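Local coordinates for protein chitin deacetylase 1 (Bombyx mori, PDB 5ZNT) that removes acetyl groups from the N-acetylglucosamine residues of chitin, a zinc-dependent hydrolysis that yields chitosan and acetate, at residues F77-Y82 / A99-T104; I103-D108 / A147-V152; A115-W120 / G154-T159. All blocks are in the same frame, centred on the assembly; numbering follows the deposited sequence.

Interaction 1 (F77-Y82 / A99-T104). With ZN (zinc ion), chain C.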
loop_
_atom_site.group_PDB
_atom_site.type_symbol
_atom_site.label_atom_id
_atom_site.label_comp_id
_atom_site.label_asym_id
_atom_site.label_seq_id
_atom_site.Cartn_x
_atom_site.Cartn_y
_atom_site.Cartn_z
ATOM N N PHE A 77 3.020 0.082 4.410
ATOM C CA PHE A 77 3.058 -1.374 4.541
ATOM C C PHE A 77 4.201 -1.700 5.495
ATOM O O PHE A 77 5.374 -1.671 5.116
ATOM C CB PHE A 77 3.227 -2.042 3.176
ATOM C CG PHE A 77 1.997 -1.928 2.311
ATOM C CD1 PHE A 77 0.927 -2.796 2.488
ATOM C CD2 PHE A 77 1.902 -0.930 1.355
ATOM C CE1 PHE A 77 -0.221 -2.670 1.707
ATOM C CE2 PHE A 77 0.765 -0.812 0.573
ATOM C CZ PHE A 77 -0.288 -1.671 0.753
ATOM N N VAL A 78 3.856 -2.014 6.736
ATOM C CA VAL A 78 4.812 -1.996 7.842
ATOM C C VAL A 78 5.280 -3.409 8.105
ATOM O O VAL A 78 4.457 -4.318 8.254
ATOM C CB VAL A 78 4.176 -1.380 9.103
ATOM C CG1 VAL A 78 5.188 -1.397 10.277
ATOM C CG2 VAL A 78 3.729 0.077 8.796
ATOM N N SER A 79 6.601 -3.598 8.166
ATOM C CA SER A 79 7.200 -4.842 8.626
ATOM C C SER A 79 7.675 -4.660 10.069
ATOM O O SER A 79 7.957 -3.543 10.500
ATOM C CB SER A 79 8.380 -5.254 7.720
ATOM O OG SER A 79 9.373 -4.219 7.680
ATOM N N HIS A 80 7.796 -5.779 10.804
ATOM C CA HIS A 80 7.942 -5.716 12.264
ATOM C C HIS A 80 9.336 -5.278 12.699
ATOM O O HIS A 80 9.474 -4.403 13.556
ATOM C CB HIS A 80 7.597 -7.081 12.870
ATOM C CG HIS A 80 7.844 -7.191 14.352
ATOM N ND1 HIS A 80 7.422 -6.239 15.262
ATOM C CD2 HIS A 80 8.452 -8.160 15.077
ATOM C CE1 HIS A 80 7.756 -6.625 16.486
ATOM N NE2 HIS A 80 8.380 -7.789 16.402
ATOM N N LYS A 81 10.397 -5.903 12.165
ATOM C CA LYS A 81 11.686 -5.774 12.833
ATOM C C LYS A 81 12.171 -4.335 12.776
ATOM O O LYS A 81 12.181 -3.705 11.711
ATOM C CB LYS A 81 12.734 -6.721 12.214
ATOM C CG LYS A 81 13.872 -7.092 13.178
ATOM C CD LYS A 81 14.917 -8.008 12.455
ATOM C CE LYS A 81 15.933 -8.563 13.429
ATOM N NZ LYS A 81 16.863 -9.570 12.775
ATOM N N TYR A 82 12.562 -3.809 13.944
ATOM C CA TYR A 82 13.054 -2.451 14.154
ATOM C C TYR A 82 11.975 -1.383 14.062
ATOM O O TYR A 82 12.299 -0.194 14.051
ATOM C CB TYR A 82 14.184 -2.086 13.184
ATOM C CG TYR A 82 15.271 -3.143 13.097
ATOM C CD1 TYR A 82 16.003 -3.521 14.236
ATOM C CD2 TYR A 82 15.579 -3.752 11.879
ATOM C CE1 TYR A 82 17.025 -4.497 14.144
ATOM C CE2 TYR A 82 16.577 -4.716 11.780
ATOM C CZ TYR A 82 17.304 -5.082 12.907
ATOM O OH TYR A 82 18.291 -6.052 12.787
ATOM N N ALA A 99 -0.874 -0.715 7.038
ATOM C CA ALA A 99 -1.130 -2.042 6.481
ATOM C C ALA A 99 0.042 -2.944 6.851
ATOM O O ALA A 99 1.044 -2.477 7.401
ATOM C CB ALA A 99 -1.307 -1.984 4.945
ATOM N N VAL A 100 -0.056 -4.256 6.564
ATOM C CA VAL A 100 0.968 -5.192 7.042
ATOM C C VAL A 100 1.862 -5.632 5.897
ATOM O O VAL A 100 1.419 -5.808 4.751
ATOM C CB VAL A 100 0.382 -6.415 7.774
ATOM C CG1 VAL A 100 -0.537 -5.973 8.926
ATOM C CG2 VAL A 100 -0.332 -7.375 6.824
ATOM N N HIS A 101 3.133 -5.841 6.234
ATOM C CA HIS A 101 4.196 -6.234 5.326
ATOM C C HIS A 101 5.008 -7.375 5.951
ATOM O O HIS A 101 6.206 -7.509 5.687
ATOM C CB HIS A 101 5.072 -5.020 5.012
ATOM C CG HIS A 101 6.031 -5.199 3.871
ATOM N ND1 HIS A 101 5.679 -5.780 2.672
ATOM C CD2 HIS A 101 7.328 -4.811 3.732
ATOM C CE1 HIS A 101 6.719 -5.759 1.852
ATOM N NE2 HIS A 101 7.735 -5.182 2.474
ATOM N N SER A 102 4.365 -8.163 6.826
ATOM C CA SER A 102 4.852 -9.382 7.488
ATOM C C SER A 102 5.673 -9.121 8.761
ATOM O O SER A 102 6.151 -8.008 9.007
ATOM C CB SER A 102 5.671 -10.275 6.543
ATOM O OG SER A 102 7.027 -9.896 6.547
ATOM N N ILE A 103 5.823 -10.162 9.577
ATOM C CA ILE A 103 6.666 -10.089 10.774
ATOM C C ILE A 103 8.140 -10.204 10.404
ATOM O O ILE A 103 8.962 -9.364 10.787
ATOM C CB ILE A 103 6.260 -11.194 11.767
ATOM C CG1 ILE A 103 4.888 -10.872 12.376
ATOM C CG2 ILE A 103 7.383 -11.380 12.848
ATOM C CD1 ILE A 103 4.347 -11.974 13.321
ATOM N N THR A 104 8.500 -11.234 9.643
ATOM C CA THR A 104 9.911 -11.542 9.439
ATOM C C THR A 104 10.533 -10.853 8.231
ATOM O O THR A 104 11.760 -10.698 8.205
ATOM C CB THR A 104 10.140 -13.055 9.261
ATOM O OG1 THR A 104 9.645 -13.462 7.981
ATOM C CG2 THR A 104 9.439 -13.868 10.361
HETATM ZN ZN ZN C . 9.753 -4.819 1.966
HETATM O O HOH W 1 9.039 -3.719 0.081
HETATM O O HOH W 2 9.524 -6.064 0.040
HETATM O O HOH W 3 11.725 -4.289 1.292
#

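Interaction 2 (I103-D108 / A147-V152). With ZN (zinc ion), chain C.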
loop_
_atom_site.group_PDB
_atom_site.type_symbol
_atom_site.label_atom_id
_atom_site.label_comp_id
_atom_site.label_asym_id
_atom_site.label_seq_id
_atom_site.Cartn_x
_atom_site.Cartn_y
_atom_site.Cartn_z
ATOM N N ILE A 103 5.823 -10.162 9.577
ATOM C CA ILE A 103 6.666 -10.089 10.774
ATOM C C ILE A 103 8.140 -10.204 10.404
ATOM O O ILE A 103 8.962 -9.364 10.787
ATOM C CB ILE A 103 6.260 -11.194 11.767
ATOM C CG1 ILE A 103 4.888 -10.872 12.376
ATOM C CG2 ILE A 103 7.383 -11.380 12.848
ATOM C CD1 ILE A 103 4.347 -11.974 13.321
ATOM N N THR A 104 8.500 -11.234 9.643
ATOM C CA THR A 104 9.911 -11.542 9.439
ATOM C C THR A 104 10.533 -10.853 8.231
ATOM O O THR A 104 11.760 -10.698 8.205
ATOM C CB THR A 104 10.140 -13.055 9.261
ATOM O OG1 THR A 104 9.645 -13.462 7.981
ATOM C CG2 THR A 104 9.439 -13.868 10.361
ATOM N N HIS A 105 9.745 -10.462 7.229
ATOM C CA HIS A 105 10.301 -9.997 5.949
ATOM C C HIS A 105 11.359 -10.981 5.429
ATOM O O HIS A 105 12.405 -10.588 4.901
ATOM C CB HIS A 105 10.880 -8.582 6.074
ATOM C CG HIS A 105 10.839 -7.794 4.799
ATOM N ND1 HIS A 105 11.766 -7.955 3.785
ATOM C CD2 HIS A 105 9.983 -6.832 4.375
ATOM C CE1 HIS A 105 11.491 -7.113 2.803
ATOM N NE2 HIS A 105 10.400 -6.437 3.128
ATOM N N ASN A 106 11.100 -12.267 5.642
ATOM C CA ASN A 106 11.939 -13.374 5.185
ATOM C C ASN A 106 12.451 -13.131 3.770
ATOM O O ASN A 106 11.658 -12.965 2.842
ATOM C CB ASN A 106 11.108 -14.661 5.234
ATOM C CG ASN A 106 11.951 -15.930 5.047
ATOM O OD1 ASN A 106 12.991 -15.901 4.407
ATOM N ND2 ASN A 106 11.493 -17.035 5.620
ATOM N N ASP A 107 13.777 -13.089 3.603
ATOM C CA ASP A 107 14.343 -12.739 2.303
ATOM C C ASP A 107 14.500 -13.936 1.380
ATOM O O ASP A 107 15.024 -13.775 0.274
ATOM C CB ASP A 107 15.684 -12.017 2.458
ATOM C CG ASP A 107 16.763 -12.881 3.102
ATOM O OD1 ASP A 107 16.496 -14.042 3.493
ATOM O OD2 ASP A 107 17.888 -12.367 3.244
ATOM N N ASP A 108 14.031 -15.106 1.796
ATOM C CA ASP A 108 13.995 -16.298 0.955
ATOM C C ASP A 108 12.728 -16.238 0.111
ATOM O O ASP A 108 11.638 -16.567 0.583
ATOM C CB ASP A 108 14.037 -17.550 1.820
ATOM C CG ASP A 108 14.206 -18.813 1.005
ATOM O OD1 ASP A 108 14.184 -18.722 -0.242
ATOM O OD2 ASP A 108 14.361 -19.887 1.616
ATOM N N ALA A 147 3.091 -8.447 0.316
ATOM C CA ALA A 147 4.101 -9.466 0.617
ATOM C C ALA A 147 5.511 -8.940 0.366
ATOM O O ALA A 147 5.735 -8.192 -0.591
ATOM C CB ALA A 147 3.875 -10.732 -0.220
ATOM N N PRO A 148 6.468 -9.307 1.231
ATOM C CA PRO A 148 7.876 -9.017 0.963
ATOM C C PRO A 148 8.298 -9.479 -0.426
ATOM O O PRO A 148 7.853 -10.525 -0.923
ATOM C CB PRO A 148 8.611 -9.803 2.060
ATOM C CG PRO A 148 7.635 -9.795 3.212
ATOM C CD PRO A 148 6.269 -9.959 2.538
ATOM N N TYR A 149 9.143 -8.662 -1.052
ATOM C CA TYR A 149 9.683 -8.854 -2.402
ATOM C C TYR A 149 8.577 -9.057 -3.449
ATOM O O TYR A 149 8.835 -9.593 -4.535
ATOM C CB TYR A 149 10.729 -10.000 -2.397
ATOM C CG TYR A 149 11.681 -9.818 -1.223
ATOM C CD1 TYR A 149 12.747 -8.919 -1.291
ATOM C CD2 TYR A 149 11.447 -10.462 -0.009
ATOM C CE1 TYR A 149 13.590 -8.711 -0.188
ATOM C CE2 TYR A 149 12.274 -10.244 1.108
ATOM C CZ TYR A 149 13.331 -9.371 1.000
ATOM O OH TYR A 149 14.144 -9.167 2.088
ATOM N N LEU A 150 7.351 -8.606 -3.136
ATOM C CA LEU A 150 6.178 -8.751 -3.998
ATOM C C LEU A 150 5.999 -10.201 -4.453
ATOM O O LEU A 150 5.636 -10.479 -5.601
ATOM C CB LEU A 150 6.257 -7.800 -5.203
ATOM C CG LEU A 150 6.440 -6.303 -4.860
ATOM C CD1 LEU A 150 6.431 -5.444 -6.128
ATOM C CD2 LEU A 150 5.304 -5.839 -3.949
ATOM N N ARG A 151 6.242 -11.146 -3.538
ATOM C CA ARG A 151 6.056 -12.562 -3.846
ATOM C C ARG A 151 4.611 -12.942 -3.560
ATOM O O ARG A 151 4.207 -13.059 -2.396
ATOM C CB ARG A 151 7.013 -13.434 -3.038
ATOM C CG ARG A 151 8.488 -13.143 -3.236
ATOM C CD ARG A 151 8.880 -13.101 -4.708
ATOM N NE ARG A 151 8.639 -14.374 -5.388
ATOM C CZ ARG A 151 8.841 -14.559 -6.689
ATOM N NH1 ARG A 151 9.278 -13.550 -7.439
ATOM N NH2 ARG A 151 8.591 -15.739 -7.247
ATOM N N VAL A 152 3.830 -13.155 -4.617
ATOM C CA VAL A 152 2.450 -13.574 -4.450
ATOM C C VAL A 152 2.412 -15.022 -3.976
ATOM O O VAL A 152 3.229 -15.850 -4.400
ATOM C CB VAL A 152 1.686 -13.407 -5.772
ATOM C CG1 VAL A 152 0.204 -13.633 -5.544
ATOM C CG2 VAL A 152 1.966 -12.016 -6.335
HETATM ZN ZN ZN C . 9.753 -4.819 1.966
HETATM O O HOH W 2 9.524 -6.064 0.040
HETATM O O HOH W 1 9.039 -3.719 0.081
HETATM O O HOH W 3 11.725 -4.289 1.292
#

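Interaction 3 (A115-W120 / G154-T159)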
loop_
_atom_site.group_PDB
_atom_site.type_symbol
_atom_site.label_atom_id
_atom_site.label_comp_id
_atom_site.label_asym_id
_atom_site.label_seq_id
_atom_site.Cartn_x
_atom_site.Cartn_y
_atom_site.Cartn_z
ATOM N N ALA A 115 4.588 -20.865 0.521
ATOM C CA ALA A 115 4.156 -20.918 1.912
ATOM C C ALA A 115 2.734 -21.449 2.040
ATOM O O ALA A 115 1.865 -21.169 1.211
ATOM C CB ALA A 115 4.246 -19.531 2.558
ATOM N N THR A 116 2.496 -22.203 3.112
ATOM C CA THR A 116 1.166 -22.691 3.463
ATOM C C THR A 116 0.247 -21.545 3.884
ATOM O O THR A 116 0.687 -20.425 4.171
ATOM C CB THR A 116 1.234 -23.676 4.634
ATOM O OG1 THR A 116 1.807 -23.002 5.766
ATOM C CG2 THR A 116 2.073 -24.901 4.282
ATOM N N VAL A 117 -1.051 -21.859 3.949
ATOM C CA VAL A 117 -2.032 -20.923 4.495
ATOM C C VAL A 117 -1.634 -20.500 5.905
ATOM O O VAL A 117 -1.714 -19.318 6.264
ATOM C CB VAL A 117 -3.432 -21.563 4.469
ATOM C CG1 VAL A 117 -4.433 -20.751 5.283
ATOM C CG2 VAL A 117 -3.900 -21.723 3.019
ATOM N N ASP A 118 -1.187 -21.457 6.721
ATOM C CA ASP A 118 -0.824 -21.133 8.096
ATOM C C ASP A 118 0.409 -20.234 8.150
ATOM O O ASP A 118 0.462 -19.309 8.967
ATOM C CB ASP A 118 -0.618 -22.422 8.890
ATOM C CG ASP A 118 -0.257 -22.161 10.345
ATOM O OD1 ASP A 118 -1.100 -21.586 11.073
ATOM O OD2 ASP A 118 0.865 -22.543 10.757
ATOM N N ASP A 119 1.404 -20.481 7.289
ATOM C CA ASP A 119 2.574 -19.607 7.219
ATOM C C ASP A 119 2.164 -18.171 6.891
ATOM O O ASP A 119 2.625 -17.217 7.527
ATOM C CB ASP A 119 3.562 -20.090 6.152
ATOM C CG ASP A 119 4.326 -21.364 6.531
ATOM O OD1 ASP A 119 4.576 -21.630 7.730
ATOM O OD2 ASP A 119 4.696 -22.095 5.579
ATOM N N TRP A 120 1.324 -18.004 5.864
ATOM C CA TRP A 120 0.847 -16.670 5.506
ATOM C C TRP A 120 0.118 -16.029 6.675
ATOM O O TRP A 120 0.263 -14.826 6.918
ATOM C CB TRP A 120 -0.075 -16.742 4.281
ATOM C CG TRP A 120 0.685 -16.785 3.010
ATOM C CD1 TRP A 120 0.983 -17.901 2.252
ATOM C CD2 TRP A 120 1.274 -15.673 2.338
ATOM N NE1 TRP A 120 1.719 -17.537 1.147
ATOM C CE2 TRP A 120 1.926 -16.179 1.182
ATOM C CE3 TRP A 120 1.332 -14.293 2.605
ATOM C CZ2 TRP A 120 2.604 -15.353 0.287
ATOM C CZ3 TRP A 120 2.001 -13.472 1.711
ATOM C CH2 TRP A 120 2.627 -14.007 0.562
ATOM N N GLY A 154 0.158 -17.536 -4.445
ATOM C CA GLY A 154 -0.855 -18.339 -5.114
ATOM C C GLY A 154 -2.200 -18.227 -4.441
ATOM O O GLY A 154 -2.591 -17.157 -3.965
ATOM N N ASN A 155 -2.913 -19.354 -4.357
ATOM C CA ASN A 155 -4.197 -19.341 -3.670
ATOM C C ASN A 155 -4.027 -19.285 -2.160
ATOM O O ASN A 155 -4.908 -18.777 -1.466
ATOM C CB ASN A 155 -5.029 -20.573 -4.044
ATOM C CG ASN A 155 -5.494 -20.539 -5.497
ATOM O OD1 ASN A 155 -6.349 -19.713 -5.873
ATOM N ND2 ASN A 155 -4.927 -21.429 -6.326
ATOM N N ASN A 156 -2.921 -19.822 -1.646
ATOM C CA ASN A 156 -2.728 -19.889 -0.200
ATOM C C ASN A 156 -2.781 -18.504 0.431
ATOM O O ASN A 156 -3.448 -18.311 1.452
ATOM C CB ASN A 156 -1.400 -20.572 0.120
ATOM C CG ASN A 156 -1.464 -22.077 -0.087
ATOM O OD1 ASN A 156 -2.537 -22.645 -0.316
ATOM N ND2 ASN A 156 -0.320 -22.721 -0.012
ATOM N N GLN A 157 -2.072 -17.532 -0.156
ATOM C CA GLN A 157 -2.093 -16.175 0.393
ATOM C C GLN A 157 -3.516 -15.661 0.494
ATOM O O GLN A 157 -3.928 -15.118 1.525
ATOM C CB GLN A 157 -1.248 -15.229 -0.462
ATOM C CG GLN A 157 -1.394 -13.742 -0.017
ATOM C CD GLN A 157 -0.616 -12.767 -0.883
ATOM O OE1 GLN A 157 0.085 -13.174 -1.808
ATOM N NE2 GLN A 157 -0.740 -11.460 -0.583
ATOM N N PHE A 158 -4.307 -15.865 -0.568
ATOM C CA PHE A 158 -5.638 -15.287 -0.607
ATOM C C PHE A 158 -6.632 -16.098 0.202
ATOM O O PHE A 158 -7.551 -15.516 0.784
ATOM C CB PHE A 158 -6.073 -15.111 -2.072
ATOM C CG PHE A 158 -5.310 -14.031 -2.767
ATOM C CD1 PHE A 158 -4.017 -14.254 -3.210
ATOM C CD2 PHE A 158 -5.847 -12.752 -2.882
ATOM C CE1 PHE A 158 -3.285 -13.248 -3.801
ATOM C CE2 PHE A 158 -5.119 -11.735 -3.470
ATOM C CZ PHE A 158 -3.845 -11.984 -3.938
ATOM N N THR A 159 -6.458 -17.428 0.284
ATOM C CA THR A 159 -7.240 -18.194 1.249
ATOM C C THR A 159 -7.021 -17.654 2.664
ATOM O O THR A 159 -7.976 -17.409 3.407
ATOM C CB THR A 159 -6.876 -19.681 1.173
ATOM O OG1 THR A 159 -7.124 -20.171 -0.154
ATOM C CG2 THR A 159 -7.710 -20.488 2.182
#

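Interaction 1 (F77-Y82 / A99-T104)
Phe77 sets its ring against the methyl group of Ala99, with CD1 3.4 Å from CB, while Val100 O lies in the ring plane at the edge, 3.8 Å from CD1. The small methyl of Ala99 suits this place, since the ring comes right up against it. The two residues lie near the ends of parallel strands 75-78 and 97-100, which helix 85-93 connects in a beta-alpha-beta unit of the deacetylase domain. Val78 ties the strands with both backbone polar atoms: its N gives an almost straight bond to Ala99 O (2.9 Å, 171° at the hydrogen), and its O accepts from His101 N, also at 2.9 Å but more bent.

Past Val100 the strand ends and His101 reaches the active site. Its CB rests 3.4 Å from Phe77 O, and CG stands anti to the backbone N (chi1 -168°), starting the ring toward the zinc ion, which NE2 binds at 2.1 Å. ND1 is hydrogen-bonded to Arg146 O, so the imidazole is held at two corners and its rotation is fixed. Asp46 and His105 supply the other protein ligands, and three waters complete the shell. Ser102 OG donates to His101 O at 2.7 Å and is also hydrogen-bonded to His105 N, linking the backbones of two zinc ligands. Apolar packing and two backbone bonds thus place the strand end, from which one imidazole nitrogen is presented to the metal while a carbonyl holds the other.

Interaction 2 (I103-D108 / A147-V152)
The imidazole of His105 carries the pyrrolidine of Pro148 on one face and meets Tyr149 with its edge. His101 and His105 are the two histidines of the His-(Ser/Thr)-x-x-His motif of carbohydrate esterase family 4, here with serine, and Asp46 completes the protein ligands of the zinc ion. Pro148 CB sits 3.9 Å from the His105 ring centroid and only 2° off the normal, a well-centred CH-pi contact. At the edge, Tyr149 OH lies in the imidazole plane and takes a weak, bent hydrogen bond from ND1 (3.2 Å), and the two rings form an offset edge-to-face pair with centroids 4.8 Å apart and planes at 72°. The remaining ring nitrogen, NE2, binds the zinc ion at 2.1 Å.

His105 CG is anti to the backbone N (chi1 -152°), which carries the ring off toward Pro148 and Tyr149. A proline suits this place, being a compact apolar ring whose CH groups can lie over a flat imidazole. The tyrosine ring has Asn106 O close to its plane, 3.3 Å from CE2, and Asp107 CB packs against its hydroxyl. Two small turns shape the histidine loop: Thr104 OG1 accepts from Asn106 N in an ST turn, and Asn106 OD1 accepts from Asp108 N in an Asx turn, leading into helix 109-113. Much of Tyr149 faces solvent. In relatives of this family the backbone N-H of the equivalent tyrosine helps form the oxyanion hole, and consistent with this Tyr149 N donates to zinc-bound water 2 at 2.8 Å.

Interaction 3 (A115-W120 / G154-T159)
Trp120 and Gln157 make up the tight part of this contact between helix 117-134, near its N-cap, and helix 154-163. The side chain of Gln157 lies flat over one face of the indole, with CB 3.8 Å from the centroid of the six-membered ring and the amide plane only 8° from the ring plane. CG is anti to the backbone N (chi1 173°) and the chain runs on extended; CD lies 3.8 Å from Trp120 CZ3, and OE1 3.6 Å from CH2. A long, flat side chain suits this face, and its polar end is not wasted, for OE1 accepts from Gly153 N. The indole also meets the ring of Trp112. An alanine in place of Trp120 would probably open a gap beside Gln157 and leave its amide without the flat surface it rests on.

Toward solvent the packing is sparser. Val117 CG2 touches Asn156 OD1 at 3.7 Å and Thr159 CB at 4.1 Å, and Thr116, at the exposed end, pairs with Asp119 in a capping box whose bond from Asp119 N to Thr116 OG1 measures 3.0 Å. On this more open side Asn156 ND2 donates to Ala115 O (2.9 Å, 158°), the acceptor lying near the plane of the Asn156 amide. The two helices are therefore joined by CH-pi and van der Waals contact on the buried side, and by one directional amide bond nearer the surface.

Interaction 1 is the buried one, joining parallel strands by backbone bonds; interaction 2 is a surface contact between two loops, held by ring packing and one weak hydrogen bond; interaction 3, partly buried, joins two helices by indole packing and a single side-chain amide bond. Interactions 1 and 2 share Ile103 and Thr104, each supplies one histidine to the same zinc ion, and they touch where Ser102 OG meets Pro148 CG at 3.4 Å. Interaction 3 makes no contact with interaction 1, their centres being about 17 Å apart. Through Trp120 CH2 and Ala147 CB (3.6 Å) it packs on the loop that carries Pro148 and Tyr149, one step removed from the metal.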